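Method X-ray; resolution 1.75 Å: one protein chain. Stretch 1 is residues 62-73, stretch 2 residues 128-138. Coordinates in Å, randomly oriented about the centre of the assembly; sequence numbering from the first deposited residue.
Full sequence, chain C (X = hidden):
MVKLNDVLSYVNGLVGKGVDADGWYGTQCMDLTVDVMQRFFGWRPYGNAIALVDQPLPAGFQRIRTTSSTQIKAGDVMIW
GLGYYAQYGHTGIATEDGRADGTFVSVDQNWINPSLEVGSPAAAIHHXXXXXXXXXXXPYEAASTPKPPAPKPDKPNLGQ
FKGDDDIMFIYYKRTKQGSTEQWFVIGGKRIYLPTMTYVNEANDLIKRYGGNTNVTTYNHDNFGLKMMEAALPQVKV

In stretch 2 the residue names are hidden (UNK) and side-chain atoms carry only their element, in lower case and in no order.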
# COMPACT_ATOMS: atom_id res chain seq x y z
N GLN C 62 16.90 -11.17 0.76
CA GLN C 62 18.25 -11.34 0.29
C GLN C 62 18.24 -12.31 -0.88
O GLN C 62 17.41 -13.21 -0.96
CB GLN C 62 19.14 -11.96 1.34
CG GLN C 62 19.38 -11.12 2.60
CD GLN C 62 19.96 -11.97 3.70
OE1 GLN C 62 20.66 -12.96 3.45
NE2 GLN C 62 19.65 -11.62 4.94
N ARG C 63 19.17 -12.12 -1.76
CA ARG C 63 19.37 -13.02 -2.90
C ARG C 63 20.80 -13.44 -2.95
O ARG C 63 21.70 -12.62 -2.80
CB ARG C 63 18.96 -12.26 -4.15
CG ARG C 63 19.18 -12.99 -5.44
CD ARG C 63 18.27 -12.49 -6.53
NE ARG C 63 18.43 -11.06 -6.66
CZ ARG C 63 17.54 -10.23 -7.18
NH1 ARG C 63 16.36 -10.62 -7.58
NH2 ARG C 63 17.81 -8.94 -7.15
N ILE C 64 21.04 -14.74 -3.13
CA ILE C 64 22.35 -15.33 -3.05
C ILE C 64 22.55 -16.31 -4.19
O ILE C 64 21.77 -17.26 -4.35
CB ILE C 64 22.52 -16.15 -1.70
CG1 ILE C 64 22.09 -15.31 -0.51
CG2 ILE C 64 23.95 -16.64 -1.55
CD1 ILE C 64 21.83 -16.06 0.80
N ARG C 65 23.59 -16.10 -4.98
CA ARG C 65 24.06 -17.08 -5.95
C ARG C 65 24.62 -18.27 -5.18
O ARG C 65 25.42 -18.07 -4.29
CB ARG C 65 25.20 -16.52 -6.77
CG ARG C 65 24.80 -15.95 -8.09
CD ARG C 65 25.29 -16.80 -9.24
NE ARG C 65 25.01 -18.20 -9.04
CZ ARG C 65 25.33 -19.17 -9.89
NH1 ARG C 65 25.96 -18.89 -11.03
NH2 ARG C 65 25.01 -20.45 -9.59
N THR C 66 24.17 -19.48 -5.44
CA THR C 66 24.61 -20.59 -4.65
C THR C 66 25.52 -21.48 -5.47
O THR C 66 25.12 -21.93 -6.53
CB THR C 66 23.45 -21.39 -4.05
OG1 THR C 66 22.58 -21.82 -5.09
CG2 THR C 66 22.67 -20.56 -3.01
N THR C 67 26.70 -21.74 -4.93
CA THR C 67 27.68 -22.68 -5.45
C THR C 67 27.44 -24.10 -4.87
O THR C 67 27.84 -25.08 -5.45
CB THR C 67 29.13 -22.14 -5.14
OG1 THR C 67 30.11 -23.02 -5.65
CG2 THR C 67 29.41 -21.97 -3.67
N SER C 68 26.71 -24.21 -3.76
CA SER C 68 26.64 -25.46 -3.02
C SER C 68 25.29 -25.59 -2.37
O SER C 68 24.77 -24.60 -1.86
CB SER C 68 27.70 -25.42 -1.91
OG SER C 68 27.53 -26.54 -1.07
N SER C 69 24.78 -26.82 -2.26
CA SER C 69 23.52 -27.12 -1.66
C SER C 69 23.53 -26.78 -0.22
O SER C 69 22.50 -26.49 0.36
CB SER C 69 23.20 -28.59 -1.84
OG SER C 69 24.24 -29.40 -1.29
N THR C 70 24.71 -26.79 0.39
CA THR C 70 24.78 -26.48 1.79
C THR C 70 24.46 -25.04 2.11
O THR C 70 24.27 -24.74 3.24
CB THR C 70 26.13 -26.86 2.44
OG1 THR C 70 27.17 -26.05 1.88
CG2 THR C 70 26.47 -28.35 2.19
N GLN C 71 24.39 -24.15 1.12
CA GLN C 71 23.97 -22.81 1.35
C GLN C 71 22.41 -22.65 1.43
O GLN C 71 21.95 -21.56 1.70
CB GLN C 71 24.49 -21.89 0.21
CG GLN C 71 26.00 -21.85 0.05
CD GLN C 71 26.41 -21.04 -1.17
OE1 GLN C 71 26.58 -21.59 -2.24
NE2 GLN C 71 26.48 -19.71 -1.04
N ILE C 72 21.63 -23.68 1.08
CA ILE C 72 20.18 -23.62 0.95
C ILE C 72 19.65 -23.81 2.36
O ILE C 72 20.14 -24.71 3.08
CB ILE C 72 19.60 -24.70 0.03
CG1 ILE C 72 20.05 -24.39 -1.41
CG2 ILE C 72 18.08 -24.72 0.05
CD1 ILE C 72 19.95 -25.57 -2.35
N LYS C 73 18.74 -22.94 2.73
CA LYS C 73 18.03 -23.02 4.00
C LYS C 73 16.57 -23.27 3.76
O LYS C 73 15.97 -22.83 2.76
CB LYS C 73 18.19 -21.71 4.78
CG LYS C 73 19.59 -21.34 5.14
CD LYS C 73 20.15 -22.13 6.27
CE LYS C 73 21.63 -21.76 6.52
NZ LYS C 73 22.22 -22.43 7.72
N UNK C 128 19.17 -32.35 -7.25
CA UNK C 128 20.55 -31.96 -7.21
C UNK C 128 20.66 -30.50 -7.69
O UNK C 128 19.65 -29.82 -7.98
n UNK C 128 21.31 -34.03 -10.15
c UNK C 128 21.43 -32.93 -8.01
o UNK C 128 20.57 -31.94 -10.02
c UNK C 128 21.08 -32.92 -9.50
N UNK C 129 21.88 -30.07 -7.82
CA UNK C 129 22.19 -28.68 -8.11
C UNK C 129 22.32 -28.38 -9.60
O UNK C 129 22.61 -27.22 -9.93
c UNK C 129 23.47 -28.27 -7.35
c UNK C 129 23.28 -28.16 -5.81
c UNK C 129 23.23 -25.40 -5.45
s UNK C 129 22.19 -26.87 -5.26
N UNK C 130 22.00 -29.33 -10.47
CA UNK C 130 22.07 -29.07 -11.92
C UNK C 130 21.08 -27.98 -12.35
O UNK C 130 19.89 -28.06 -12.10
o UNK C 130 22.80 -32.49 -13.14
o UNK C 130 23.97 -31.07 -11.91
c UNK C 130 22.96 -31.36 -12.58
c UNK C 130 21.81 -30.33 -12.71
N UNK C 131 21.64 -26.92 -12.95
CA UNK C 131 20.86 -25.72 -13.35
C UNK C 131 20.52 -24.67 -12.32
O UNK C 131 19.84 -23.66 -12.64
N UNK C 132 20.81 -24.95 -11.05
CA UNK C 132 20.49 -24.02 -9.95
C UNK C 132 21.34 -22.79 -9.98
O UNK C 132 22.53 -22.87 -10.05
c UNK C 132 19.61 -25.84 -8.54
c UNK C 132 20.26 -23.72 -7.44
c UNK C 132 20.60 -24.70 -8.58
N UNK C 133 20.69 -21.64 -9.95
CA UNK C 133 21.38 -20.35 -9.91
C UNK C 133 21.58 -19.93 -8.49
O UNK C 133 22.66 -19.52 -8.08
c UNK C 133 21.78 -15.89 -10.08
c UNK C 133 21.14 -18.00 -10.66
c UNK C 133 20.99 -16.95 -9.68
n UNK C 133 22.30 -16.24 -11.29
c UNK C 133 21.91 -17.53 -11.59
c UNK C 133 20.51 -19.31 -10.64
c UNK C 133 20.28 -16.84 -8.48
c UNK C 133 21.85 -14.68 -9.36
c UNK C 133 20.39 -15.69 -7.74
c UNK C 133 21.17 -14.61 -8.19
N UNK C 134 20.54 -20.05 -7.69
CA UNK C 134 20.59 -19.54 -6.30
C UNK C 134 19.26 -19.49 -5.58
O UNK C 134 18.30 -20.21 -5.94
N UNK C 135 19.15 -18.61 -4.58
CA UNK C 135 18.04 -18.53 -3.74
C UNK C 135 17.61 -17.11 -3.49
O UNK C 135 18.46 -16.21 -3.64
c UNK C 135 18.45 -20.69 -2.60
c UNK C 135 18.26 -19.20 -2.39
c UNK C 135 19.33 -18.54 -1.53
N UNK C 136 16.33 -16.93 -3.25
CA UNK C 136 15.82 -15.69 -2.56
C UNK C 136 15.47 -16.14 -1.19
O UNK C 136 14.75 -17.13 -1.02
c UNK C 136 13.98 -13.97 -2.49
c UNK C 136 14.67 -15.05 -3.33
c UNK C 136 14.26 -13.97 -5.63
c UNK C 136 15.25 -14.42 -4.56
N UNK C 137 16.07 -15.48 -0.22
CA UNK C 137 15.83 -15.77 1.20
C UNK C 137 14.90 -14.71 1.78
O UNK C 137 15.30 -13.54 1.92
c UNK C 137 18.31 -16.68 3.90
n UNK C 137 18.63 -17.88 3.11
n UNK C 137 20.90 -17.88 3.63
c UNK C 137 17.03 -16.06 3.38
n UNK C 137 20.05 -19.50 2.25
c UNK C 137 19.86 -18.42 2.99
c UNK C 137 17.16 -15.83 1.91
N UNK C 138 13.64 -15.08 2.05
CA UNK C 138 12.68 -14.13 2.69
C UNK C 138 13.14 -13.90 4.14
O UNK C 138 13.88 -14.76 4.71
c UNK C 138 11.49 -15.93 1.69
c UNK C 138 12.96 -16.33 1.71
c UNK C 138 11.35 -14.86 2.71
O HOH W 1 21.08 -15.65 5.21
O HOH W 2 23.26 -19.57 2.99

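Position 128 carries two side-chain carbons, the second bearing one oxygen and one nitrogen. It touches nothing on stretch 1. A terminal amide this short is Asn 128; its OD1 accepts a hydrogen bond from the backbone N of position 130 at 3.0 Å.

Position 129 has an unbranched chain of two carbons, a sulfur and a last carbon. The sulfur lies 3.9 Å from Ile 72 CD1, and the last carbon 3.7 Å from Ser 68 C. This thioether is Met 129.

Position 130 has two carbons, the second carrying two oxygens, and stays out of reach of stretch 1. The carboxylate makes it Asp 130.

Position 131 has no side chain. Its phi of 81° favours glycine, and it sits inside a type II turn that runs from Met 129 to position 132. It is Gly 131.

Position 132 has three carbons, forked at the first. One lies 3.8 Å from Thr 66 OG1. It is Val 132.

Position 133 has one carbon leading to fused five- and six-membered rings with eight carbons and one nitrogen. The guanidinium of Arg 65 lies flat on them, with planes at 16° and centres 4.4 Å apart. Arg 63 CG meets the ring edge, 3.7 Å from a ring carbon. This indole is Trp 133.

Position 134 has no side-chain atoms. An ideal CB would come within 2.2 Å of Ile 64 O, a clash. It is Gly 134.

Position 135 has three carbons, forked at the first, packed against Ile 64 and Ile 72. It is Val 135; its CG2 is 4.0 Å from Ile 64 CB.

Position 136 has four carbons, forked at the first, with one arm two carbons long. That arm approaches Arg 63 CD. It is Ile 136.

Position 137 has three carbons, a nitrogen, then a carbon carrying two more nitrogens. Its planar end sits between Lys 73 CG and Ile 64 CD1 on opposite faces, and one terminal nitrogen is 2.9 Å from Gln 71 O. It is Arg 137.

Position 138 has three carbons closing a ring onto the backbone N, without contact to stretch 1. It is Pro 138.

The contact is built on two antiparallel strands. Paired hydrogen bonds join Gln 62 to Arg 137 and Ile 64 to Val 135. Thr 66 N extends the ladder to Trp 133 O at 3.0 Å. Beyond the strands, Met 129 fills space beside Ser 69 and Ile 72, while Arg 137 NH2 donates to Gln 71 O and so ties the 3-10 segment to the strand.

Stretch 2, residues 128-138: NMDGVWGVIRP
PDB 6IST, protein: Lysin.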